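Local structure of uncharacterized protein (Planctomyces limnophilus, 4H7L) at residues His61-His66 with Pro122-Phe127; Val72-Ala77 with Glu109-Asn114; Thr80-Gly85 with Arg103-Gly108. The protein is of unknown function but adopts the cupin barrel fold and binds a copper(II) ion within it. All coordinates share one frame; numbering follows the deposited sequence.

Contact 1: residues His61-His66 with Pro122-Phe127; sequences HYHREH and PADEWF. With CU (copper (II) ion), chain D.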
loop_
_atom_site.group_PDB
_atom_site.type_symbol
_atom_site.label_atom_id
_atom_site.label_comp_id
_atom_site.label_asym_id
_atom_site.label_seq_id
_atom_site.Cartn_x
_atom_site.Cartn_y
_atom_site.Cartn_z
ATOM N N HIS B 61 9.668 -16.593 -7.043
ATOM C CA HIS B 61 9.300 -17.145 -5.747
ATOM C C HIS B 61 7.795 -17.045 -5.535
ATOM O O HIS B 61 7.081 -16.433 -6.328
ATOM C CB HIS B 61 10.032 -16.403 -4.623
ATOM C CG HIS B 61 9.521 -15.015 -4.381
ATOM N ND1 HIS B 61 10.021 -13.911 -5.037
ATOM C CD2 HIS B 61 8.549 -14.553 -3.556
ATOM C CE1 HIS B 61 9.381 -12.830 -4.627
ATOM N NE2 HIS B 61 8.482 -13.191 -3.729
ATOM N N TYR B 62 7.314 -17.653 -4.460
ATOM C CA TYR B 62 5.915 -17.524 -4.095
ATOM C C TYR B 62 5.715 -17.680 -2.591
ATOM O O TYR B 62 6.625 -18.066 -1.859
ATOM C CB TYR B 62 5.056 -18.534 -4.859
ATOM C CG TYR B 62 5.290 -19.980 -4.487
ATOM C CD1 TYR B 62 6.362 -20.690 -5.015
ATOM C CD2 TYR B 62 4.423 -20.644 -3.626
ATOM C CE1 TYR B 62 6.571 -22.018 -4.686
ATOM C CE2 TYR B 62 4.625 -21.971 -3.291
ATOM C CZ TYR B 62 5.696 -22.654 -3.825
ATOM O OH TYR B 62 5.903 -23.976 -3.489
ATOM N N HIS B 63 4.507 -17.367 -2.144
ATOM C CA HIS B 63 4.185 -17.374 -0.731
ATOM C C HIS B 63 2.986 -18.278 -0.516
ATOM O O HIS B 63 2.050 -18.278 -1.315
ATOM C CB HIS B 63 3.880 -15.949 -0.262
ATOM C CG HIS B 63 4.930 -14.951 -0.642
ATOM N ND1 HIS B 63 6.206 -14.974 -0.122
ATOM C CD2 HIS B 63 4.891 -13.895 -1.490
ATOM C CE1 HIS B 63 6.910 -13.981 -0.638
ATOM N NE2 HIS B 63 6.135 -13.310 -1.471
ATOM N N ARG B 64 3.017 -19.056 0.558
ATOM C CA ARG B 64 1.961 -20.023 0.826
ATOM C C ARG B 64 0.895 -19.483 1.768
ATOM O O ARG B 64 -0.203 -20.032 1.839
ATOM C CB ARG B 64 2.563 -21.302 1.416
ATOM C CG ARG B 64 3.492 -22.021 0.469
ATOM C CD ARG B 64 3.914 -23.382 0.995
ATOM N NE ARG B 64 4.682 -24.104 -0.016
ATOM C CZ ARG B 64 4.953 -25.405 0.016
ATOM N NH1 ARG B 64 4.520 -26.167 1.011
ATOM N NH2 ARG B 64 5.654 -25.946 -0.964
ATOM N N GLU B 65 1.218 -18.410 2.485
ATOM C CA GLU B 65 0.356 -17.916 3.555
ATOM C C GLU B 65 0.139 -16.403 3.500
ATOM O O GLU B 65 -0.579 -15.842 4.328
ATOM C CB GLU B 65 0.977 -18.275 4.907
ATOM C CG GLU B 65 1.285 -19.756 5.090
ATOM C CD GLU B 65 0.129 -20.519 5.702
ATOM O OE1 GLU B 65 0.158 -20.752 6.930
ATOM O OE2 GLU B 65 -0.808 -20.886 4.958
ATOM N N HIS B 66 0.761 -15.744 2.528
ATOM C CA HIS B 66 0.719 -14.290 2.440
ATOM C C HIS B 66 0.333 -13.840 1.046
ATOM O O HIS B 66 0.824 -14.372 0.053
ATOM C CB HIS B 66 2.086 -13.700 2.780
ATOM C CG HIS B 66 2.476 -13.873 4.210
ATOM N ND1 HIS B 66 2.927 -15.072 4.720
ATOM C CD2 HIS B 66 2.472 -13.002 5.246
ATOM C CE1 HIS B 66 3.188 -14.929 6.005
ATOM N NE2 HIS B 66 2.920 -13.683 6.351
ATOM N N PRO B 122 9.329 -13.579 6.893
ATOM C CA PRO B 122 10.386 -13.957 5.948
ATOM C C PRO B 122 10.509 -15.468 5.757
ATOM O O PRO B 122 11.056 -15.917 4.752
ATOM C CB PRO B 122 11.650 -13.400 6.605
ATOM C CG PRO B 122 11.345 -13.397 8.055
ATOM C CD PRO B 122 9.884 -13.064 8.158
ATOM N N ALA B 123 10.000 -16.240 6.710
ATOM C CA ALA B 123 10.043 -17.692 6.614
ATOM C C ALA B 123 9.217 -18.200 5.435
ATOM O O ALA B 123 9.457 -19.298 4.931
ATOM C CB ALA B 123 9.538 -18.307 7.898
ATOM N N ASP B 124 8.242 -17.404 5.002
ATOM C CA ASP B 124 7.311 -17.834 3.966
ATOM C C ASP B 124 7.783 -17.426 2.582
ATOM O O ASP B 124 7.226 -16.520 1.967
ATOM C CB ASP B 124 5.922 -17.254 4.224
ATOM C CG ASP B 124 4.882 -17.789 3.265
ATOM O OD1 ASP B 124 5.109 -18.877 2.695
ATOM O OD2 ASP B 124 3.837 -17.128 3.079
ATOM N N GLU B 125 8.817 -18.101 2.100
ATOM C CA GLU B 125 9.319 -17.892 0.750
ATOM C C GLU B 125 9.607 -19.256 0.140
ATOM O O GLU B 125 10.307 -20.070 0.737
ATOM C CB GLU B 125 10.593 -17.053 0.775
ATOM C CG GLU B 125 10.925 -16.402 -0.555
ATOM C CD GLU B 125 12.306 -15.774 -0.567
ATOM O OE1 GLU B 125 13.262 -16.439 -0.114
ATOM O OE2 GLU B 125 12.435 -14.620 -1.031
ATOM N N TRP B 126 9.062 -19.511 -1.043
ATOM C CA TRP B 126 9.223 -20.812 -1.682
ATOM C C TRP B 126 9.623 -20.691 -3.146
ATOM O O TRP B 126 9.255 -19.732 -3.827
ATOM C CB TRP B 126 7.937 -21.623 -1.547
ATOM C CG TRP B 126 7.558 -21.835 -0.120
ATOM C CD1 TRP B 126 6.893 -20.964 0.689
ATOM C CD2 TRP B 126 7.837 -22.989 0.677
ATOM N NE1 TRP B 126 6.731 -21.506 1.937
ATOM C CE2 TRP B 126 7.305 -22.750 1.958
ATOM C CE3 TRP B 126 8.482 -24.204 0.431
ATOM C CZ2 TRP B 126 7.399 -23.677 2.993
ATOM C CZ3 TRP B 126 8.571 -25.126 1.458
ATOM C CH2 TRP B 126 8.033 -24.856 2.724
ATOM N N PHE B 127 10.385 -21.674 -3.616
ATOM C CA PHE B 127 10.864 -21.697 -4.988
ATOM C C PHE B 127 10.444 -22.993 -5.664
ATOM O O PHE B 127 10.147 -23.984 -4.996
ATOM C CB PHE B 127 12.391 -21.585 -5.019
ATOM C CG PHE B 127 12.930 -20.436 -4.216
ATOM C CD1 PHE B 127 12.941 -19.153 -4.737
ATOM C CD2 PHE B 127 13.423 -20.638 -2.941
ATOM C CE1 PHE B 127 13.434 -18.092 -4.001
ATOM C CE2 PHE B 127 13.915 -19.584 -2.199
ATOM C CZ PHE B 127 13.919 -18.307 -2.730
HETATM CU CU CU D . 6.889 -11.945 -2.910
#
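Asp124 carries its CG anti to the backbone N (chi1 -174°), whereas the CG of His66 lies anti to the carbonyl carbon (chi1 -68°), and from these starting directions carboxylate and imidazole meet. His66 ND1 donates to the anti lone pair of Asp124 OD2, 2.8 Å away, with that oxygen near the plane of the ring. The same oxygen receives Glu65 N at 3.0 Å on its syn side, somewhat out of the carboxylate plane. Asp124 OD1 takes the backbone N of Arg64 through its syn lone pair, an almost straight bond of 3.0 Å. Three successive residues therefore grip one carboxylate and fix its rotation. Asp124, the centre of an inverse gamma turn, also offers its backbone O to His63 ND1, 2.8 Å away at the edge of that ring. This belongs to the cupin metal motif: His61 and His63 form the HxH pair of the family, bound to copper through NE2 of His61 (2.2 Å) and NE2 of His63 (2.1 Å), with Glu68 and His104 completing the site. Asp124 is thus a second-shell residue that holds the His63 imidazole by the nitrogen remote from the metal. Farther along, Tyr62 and Trp126 exchange two backbone hydrogen bonds in a single antiparallel bridge, and Trp126 CB sits over one face of the phenol ring, 3.4 Å from Tyr62 CZ. On the indole face the Arg64 guanidinium lies stacked, planes 18° apart, in a cation-pi contact, while Arg64 NH2 donates to Tyr62 OH.

Contact 2: residues Val72-Ala77 with Glu109-Asn114; sequences VLDHAA and EATIIN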
loop_
_atom_site.group_PDB
_atom_site.type_symbol
_atom_site.label_atom_id
_atom_site.label_comp_id
_atom_site.label_asym_id
_atom_site.label_seq_id
_atom_site.Cartn_x
_atom_site.Cartn_y
_atom_site.Cartn_z
ATOM N N VAL B 72 3.514 0.173 -8.047
ATOM C CA VAL B 72 4.694 0.743 -8.694
ATOM C C VAL B 72 4.734 2.265 -8.571
ATOM O O VAL B 72 3.792 2.949 -8.964
ATOM C CB VAL B 72 4.752 0.378 -10.185
ATOM C CG1 VAL B 72 5.975 1.013 -10.834
ATOM C CG2 VAL B 72 4.771 -1.131 -10.365
ATOM N N LEU B 73 5.831 2.789 -8.033
ATOM C CA LEU B 73 6.011 4.231 -7.906
ATOM C C LEU B 73 6.882 4.782 -9.034
ATOM O O LEU B 73 6.633 5.872 -9.550
ATOM C CB LEU B 73 6.615 4.580 -6.543
ATOM C CG LEU B 73 5.769 4.172 -5.331
ATOM C CD1 LEU B 73 6.304 4.815 -4.064
ATOM C CD2 LEU B 73 4.303 4.527 -5.528
ATOM N N ASP B 74 7.909 4.029 -9.410
ATOM C CA ASP B 74 8.682 4.346 -10.604
ATOM C C ASP B 74 9.300 3.069 -11.152
ATOM O O ASP B 74 9.273 2.028 -10.497
ATOM C CB ASP B 74 9.760 5.398 -10.315
ATOM C CG ASP B 74 10.854 4.885 -9.396
ATOM O OD1 ASP B 74 11.198 5.600 -8.429
ATOM O OD2 ASP B 74 11.388 3.783 -9.647
ATOM N N HIS B 75 9.850 3.144 -12.355
ATOM C CA HIS B 75 10.423 1.969 -12.986
ATOM C C HIS B 75 11.315 2.361 -14.147
ATOM O O HIS B 75 11.160 3.435 -14.728
ATOM C CB HIS B 75 9.310 1.051 -13.488
ATOM C CG HIS B 75 8.494 1.648 -14.591
ATOM N ND1 HIS B 75 8.893 1.615 -15.910
ATOM C CD2 HIS B 75 7.308 2.299 -14.574
ATOM C CE1 HIS B 75 7.985 2.215 -16.658
ATOM N NE2 HIS B 75 7.012 2.640 -15.871
ATOM N N ALA B 76 12.257 1.484 -14.474
ATOM C CA ALA B 76 13.082 1.650 -15.659
ATOM C C ALA B 76 12.271 1.209 -16.867
ATOM O O ALA B 76 11.394 0.351 -16.754
ATOM C CB ALA B 76 14.346 0.822 -15.542
ATOM N N ALA B 77 12.552 1.803 -18.020
ATOM C CA ALA B 77 11.874 1.416 -19.249
ATOM C C ALA B 77 12.000 -0.091 -19.454
ATOM O O ALA B 77 13.056 -0.672 -19.205
ATOM C CB ALA B 77 12.456 2.169 -20.437
ATOM N N GLU B 109 14.809 -2.610 -13.120
ATOM C CA GLU B 109 14.784 -1.795 -11.912
ATOM C C GLU B 109 13.411 -1.173 -11.674
ATOM O O GLU B 109 12.662 -0.911 -12.613
ATOM C CB GLU B 109 15.851 -0.707 -11.979
ATOM C CG GLU B 109 17.269 -1.254 -12.051
ATOM C CD GLU B 109 18.290 -0.338 -11.395
ATOM O OE1 GLU B 109 17.912 0.417 -10.474
ATOM O OE2 GLU B 109 19.471 -0.375 -11.801
ATOM N N ALA B 110 13.090 -0.939 -10.406
ATOM C CA ALA B 110 11.793 -0.386 -10.034
ATOM C C ALA B 110 11.746 -0.009 -8.555
ATOM O O ALA B 110 12.545 -0.487 -7.752
ATOM C CB ALA B 110 10.691 -1.387 -10.349
ATOM N N THR B 111 10.804 0.862 -8.210
ATOM C CA THR B 111 10.526 1.203 -6.822
ATOM C C THR B 111 9.058 0.906 -6.540
ATOM O O THR B 111 8.178 1.352 -7.274
ATOM C CB THR B 111 10.792 2.688 -6.537
ATOM O OG1 THR B 111 12.119 3.032 -6.956
ATOM C CG2 THR B 111 10.631 2.982 -5.051
ATOM N N ILE B 112 8.787 0.157 -5.478
ATOM C CA ILE B 112 7.419 -0.235 -5.190
ATOM C C ILE B 112 7.051 -0.085 -3.722
ATOM O O ILE B 112 7.917 -0.029 -2.849
ATOM C CB ILE B 112 7.161 -1.696 -5.598
ATOM C CG1 ILE B 112 7.989 -2.650 -4.736
ATOM C CG2 ILE B 112 7.488 -1.901 -7.067
ATOM C CD1 ILE B 112 7.334 -3.992 -4.533
ATOM N N ILE B 113 5.749 0.010 -3.472
ATOM C CA ILE B 113 5.199 -0.189 -2.145
ATOM C C ILE B 113 4.649 -1.604 -2.113
ATOM O O ILE B 113 3.709 -1.917 -2.831
ATOM C CB ILE B 113 4.026 0.759 -1.849
ATOM C CG1 ILE B 113 4.458 2.224 -1.940
ATOM C CG2 ILE B 113 3.443 0.455 -0.475
ATOM C CD1 ILE B 113 5.378 2.659 -0.841
ATOM N N ASN B 114 5.230 -2.461 -1.288
ATOM C CA ASN B 114 4.725 -3.817 -1.160
ATOM C C ASN B 114 3.860 -3.949 0.085
ATOM O O ASN B 114 4.340 -3.809 1.208
ATOM C CB ASN B 114 5.874 -4.824 -1.125
ATOM C CG ASN B 114 5.388 -6.253 -1.058
ATOM O OD1 ASN B 114 4.197 -6.522 -1.236
ATOM N ND2 ASN B 114 6.307 -7.182 -0.805
#
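A classic beta bulge interrupts the pairing of strand 110-117 with strands 67-72 and 74-75 in the cupin barrel: Leu73 and Asp74 together stand opposite the single residue Thr111, where the chain turns a corner. Thr111 O accepts Leu73 N at 2.9 Å and, more weakly, Asp74 N at 3.4 Å, so one carbonyl serves two successive amides. Thr111 N returns a bond to Asp74 O, and beyond it Ala76 N reaches Glu109 O in a nearly straight bond of 3.1 Å. The side chains divide between two faces, Val72, His75, Ala110 and Ile112 on one, Asp74 and Thr111 on the other. Asp74 holds its CG between the backbone N and the carbonyl carbon (chi1 67°), and its side chain crosses that of Thr111 at a slant, with OD2 of Asp74 2.9 Å from Thr111 OG1. That hydroxyl is hydrogen-bonded to Gln53 OE1, and its single proton leaves the approach of the carboxylate unsettled. An alanine in place of Asp74 would probably open a gap beside the Thr111 hydroxyl and leave it without its acidic neighbour. Leu73 crosses Ile113, its CD1 3.8 Å from Ile113 CG1; Leu73 also packs on Leu73, and Ile113 on Val71, of the second subunit. Sharing one carbonyl between two amides probably holds the corner by backbone bonds, leaving the apolar side chains beside it to meet the second subunit.

Contact 3: residues Thr80-Gly85 with Arg103-Gly108; sequences TIELNG and RHRIVG. With CU (copper (II) ion), chain D.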
loop_
_atom_site.group_PDB
_atom_site.type_symbol
_atom_site.label_atom_id
_atom_site.label_comp_id
_atom_site.label_asym_id
_atom_site.label_seq_id
_atom_site.Cartn_x
_atom_site.Cartn_y
_atom_site.Cartn_z
ATOM N N THR B 80 9.357 -5.234 -16.171
ATOM C CA THR B 80 8.131 -6.018 -16.182
ATOM C C THR B 80 7.921 -6.734 -14.863
ATOM O O THR B 80 8.781 -6.724 -13.984
ATOM C CB THR B 80 8.154 -7.085 -17.291
ATOM O OG1 THR B 80 9.164 -8.058 -17.000
ATOM C CG2 THR B 80 8.436 -6.453 -18.643
ATOM N N ILE B 81 6.759 -7.358 -14.739
ATOM C CA ILE B 81 6.481 -8.247 -13.628
ATOM C C ILE B 81 6.077 -9.579 -14.230
ATOM O O ILE B 81 5.388 -9.619 -15.248
ATOM C CB ILE B 81 5.363 -7.699 -12.724
ATOM C CG1 ILE B 81 5.158 -8.612 -11.517
ATOM C CG2 ILE B 81 4.065 -7.555 -13.502
ATOM C CD1 ILE B 81 4.501 -7.922 -10.349
ATOM N N GLU B 82 6.536 -10.668 -13.626
ATOM C CA GLU B 82 6.197 -11.997 -14.107
ATOM C C GLU B 82 5.274 -12.682 -13.120
ATOM O O GLU B 82 5.617 -12.849 -11.952
ATOM C CB GLU B 82 7.457 -12.830 -14.328
ATOM C CG GLU B 82 8.293 -12.357 -15.507
ATOM C CD GLU B 82 9.582 -13.142 -15.674
ATOM O OE1 GLU B 82 9.859 -14.026 -14.835
ATOM O OE2 GLU B 82 10.318 -12.872 -16.645
ATOM N N LEU B 83 4.092 -13.060 -13.594
ATOM C CA LEU B 83 3.109 -13.739 -12.762
ATOM C C LEU B 83 2.773 -15.086 -13.387
ATOM O O LEU B 83 2.267 -15.153 -14.508
ATOM C CB LEU B 83 1.856 -12.876 -12.614
ATOM C CG LEU B 83 2.100 -11.520 -11.948
ATOM C CD1 LEU B 83 0.923 -10.584 -12.148
ATOM C CD2 LEU B 83 2.374 -11.710 -10.472
ATOM N N ASN B 84 3.071 -16.158 -12.660
ATOM C CA ASN B 84 2.925 -17.513 -13.182
ATOM C C ASN B 84 3.408 -17.625 -14.624
ATOM O O ASN B 84 2.697 -18.135 -15.489
ATOM C CB ASN B 84 1.472 -17.988 -13.074
ATOM C CG ASN B 84 1.057 -18.288 -11.641
ATOM O OD1 ASN B 84 1.868 -18.732 -10.825
ATOM N ND2 ASN B 84 -0.215 -18.053 -11.334
ATOM N N GLY B 85 4.616 -17.132 -14.878
ATOM C CA GLY B 85 5.263 -17.304 -16.167
ATOM C C GLY B 85 4.804 -16.353 -17.259
ATOM O O GLY B 85 5.274 -16.438 -18.393
ATOM N N ARG B 103 3.389 -17.677 -8.500
ATOM C CA ARG B 103 4.813 -17.456 -8.736
ATOM C C ARG B 103 5.009 -16.052 -9.284
ATOM O O ARG B 103 4.275 -15.621 -10.169
ATOM C CB ARG B 103 5.370 -18.477 -9.730
ATOM C CG ARG B 103 5.771 -19.813 -9.120
ATOM C CD ARG B 103 4.593 -20.563 -8.507
ATOM N NE ARG B 103 4.988 -21.900 -8.066
ATOM C CZ ARG B 103 4.229 -22.724 -7.345
ATOM N NH1 ARG B 103 3.014 -22.364 -6.951
ATOM N NH2 ARG B 103 4.694 -23.915 -7.004
ATOM N N HIS B 104 5.997 -15.333 -8.764
ATOM C CA HIS B 104 6.185 -13.948 -9.168
ATOM C C HIS B 104 7.604 -13.443 -8.970
ATOM O O HIS B 104 8.354 -13.954 -8.137
ATOM C CB HIS B 104 5.209 -13.030 -8.414
ATOM C CG HIS B 104 5.414 -13.007 -6.930
ATOM N ND1 HIS B 104 4.981 -14.022 -6.105
ATOM C CD2 HIS B 104 5.999 -12.089 -6.121
ATOM C CE1 HIS B 104 5.295 -13.736 -4.853
ATOM N NE2 HIS B 104 5.916 -12.571 -4.835
ATOM N N ARG B 105 7.958 -12.430 -9.757
ATOM C CA ARG B 105 9.186 -11.669 -9.566
ATOM C C ARG B 105 9.169 -10.455 -10.480
ATOM O O ARG B 105 8.436 -10.424 -11.468
ATOM C CB ARG B 105 10.416 -12.509 -9.879
ATOM C CG ARG B 105 10.517 -12.911 -11.331
ATOM C CD ARG B 105 11.939 -13.240 -11.717
ATOM N NE ARG B 105 11.992 -13.780 -13.068
ATOM C CZ ARG B 105 13.006 -14.477 -13.562
ATOM N NH1 ARG B 105 14.072 -14.733 -12.816
ATOM N NH2 ARG B 105 12.950 -14.927 -14.808
ATOM N N ILE B 106 9.979 -9.457 -10.148
ATOM C CA ILE B 106 10.125 -8.281 -10.992
ATOM C C ILE B 106 11.419 -8.361 -11.799
ATOM O O ILE B 106 12.417 -8.922 -11.349
ATOM C CB ILE B 106 10.079 -6.990 -10.161
ATOM C CG1 ILE B 106 8.637 -6.709 -9.742
ATOM C CG2 ILE B 106 10.626 -5.816 -10.960
ATOM C CD1 ILE B 106 8.477 -5.522 -8.824
ATOM N N VAL B 107 11.382 -7.803 -13.002
ATOM C CA VAL B 107 12.515 -7.849 -13.915
ATOM C C VAL B 107 12.845 -6.428 -14.337
ATOM O O VAL B 107 11.971 -5.698 -14.803
ATOM C CB VAL B 107 12.184 -8.703 -15.151
ATOM C CG1 VAL B 107 13.321 -8.663 -16.159
ATOM C CG2 VAL B 107 11.886 -10.137 -14.731
ATOM N N GLY B 108 14.103 -6.033 -14.165
ATOM C CA GLY B 108 14.505 -4.656 -14.391
ATOM C C GLY B 108 14.335 -3.851 -13.117
ATOM O O GLY B 108 13.772 -4.344 -12.141
HETATM CU CU CU D . 6.889 -11.945 -2.910
#
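Glu82 and Arg105 run side by side and point the same way from a hydrogen-bonded antiparallel pair, their carboxylate and guanidinium planes turned 53° against each other. The salt bridge is carried by Glu82 OE1, which lies 2.8 Å from Arg105 NE, near the guanidinium plane but with the donor well above the plane of the carboxylate. A weak second bond joins Arg105 NH2 to the same OE1 at 3.2 Å, so one oxygen receives both N-H groups. The other oxygen, Glu82 OE2, rests against Val107 CG2 at 3.7 Å, the two side chains crossing at a slant. Thr80 and Val107 continue this face, again alongside each other, with Thr80 OG1 3.6 Å from Val107 CB. On the reverse face Ile81 CG1 approaches Ile106 CG1, while Leu83 crosses His104 and sets its CD2 3.7 Å from His104 CB. His104, the metal-binding histidine of the second conserved cupin motif, joins His61, His63 and Glu68 at the copper ion, which its NE2 binds at 2.2 Å; ND1 is held by Val102 O. At the far end Asn84 and Arg103 are joined twice, Asn84 N to Arg103 O and Arg103 N to Asn84 OD1, the latter at 3.0 Å with the donor above the amide plane. Strand 80-83 is the middle member of an antiparallel sheet, between 86-89 and 104-107; the face bearing Ile81, Leu83, His104 and Ile106 packs on Tyr70 of strand 67-72 and on Ile96 and Ile98 of strand 94-98, while Met19 of the second subunit touches Ile81 and Leu83.

Contacts 1 and 3 bring copper ligands distant in sequence together, while contact 2, which holds none of them, joins strands of the barrel. Along the chain they enclose one another: contact 1 spans contact 2, which in turn spans contact 3. Contacts 2 and 3 are neighbours, centres about 13 Å apart, because strand 74-75 leads to strand 80-83 and strand 104-107 to strand 110-117, and Ile112 meets Ile106 between them. Contact 1 lies in loops about 21 Å from contact 2, centre to centre, across the middle of the chain. It joins contact 3, whose centre is about 15 Å from its own, through the backbones of His61 and His104 and through the shared copper. Contacts 2 and 3 also both touch the second subunit.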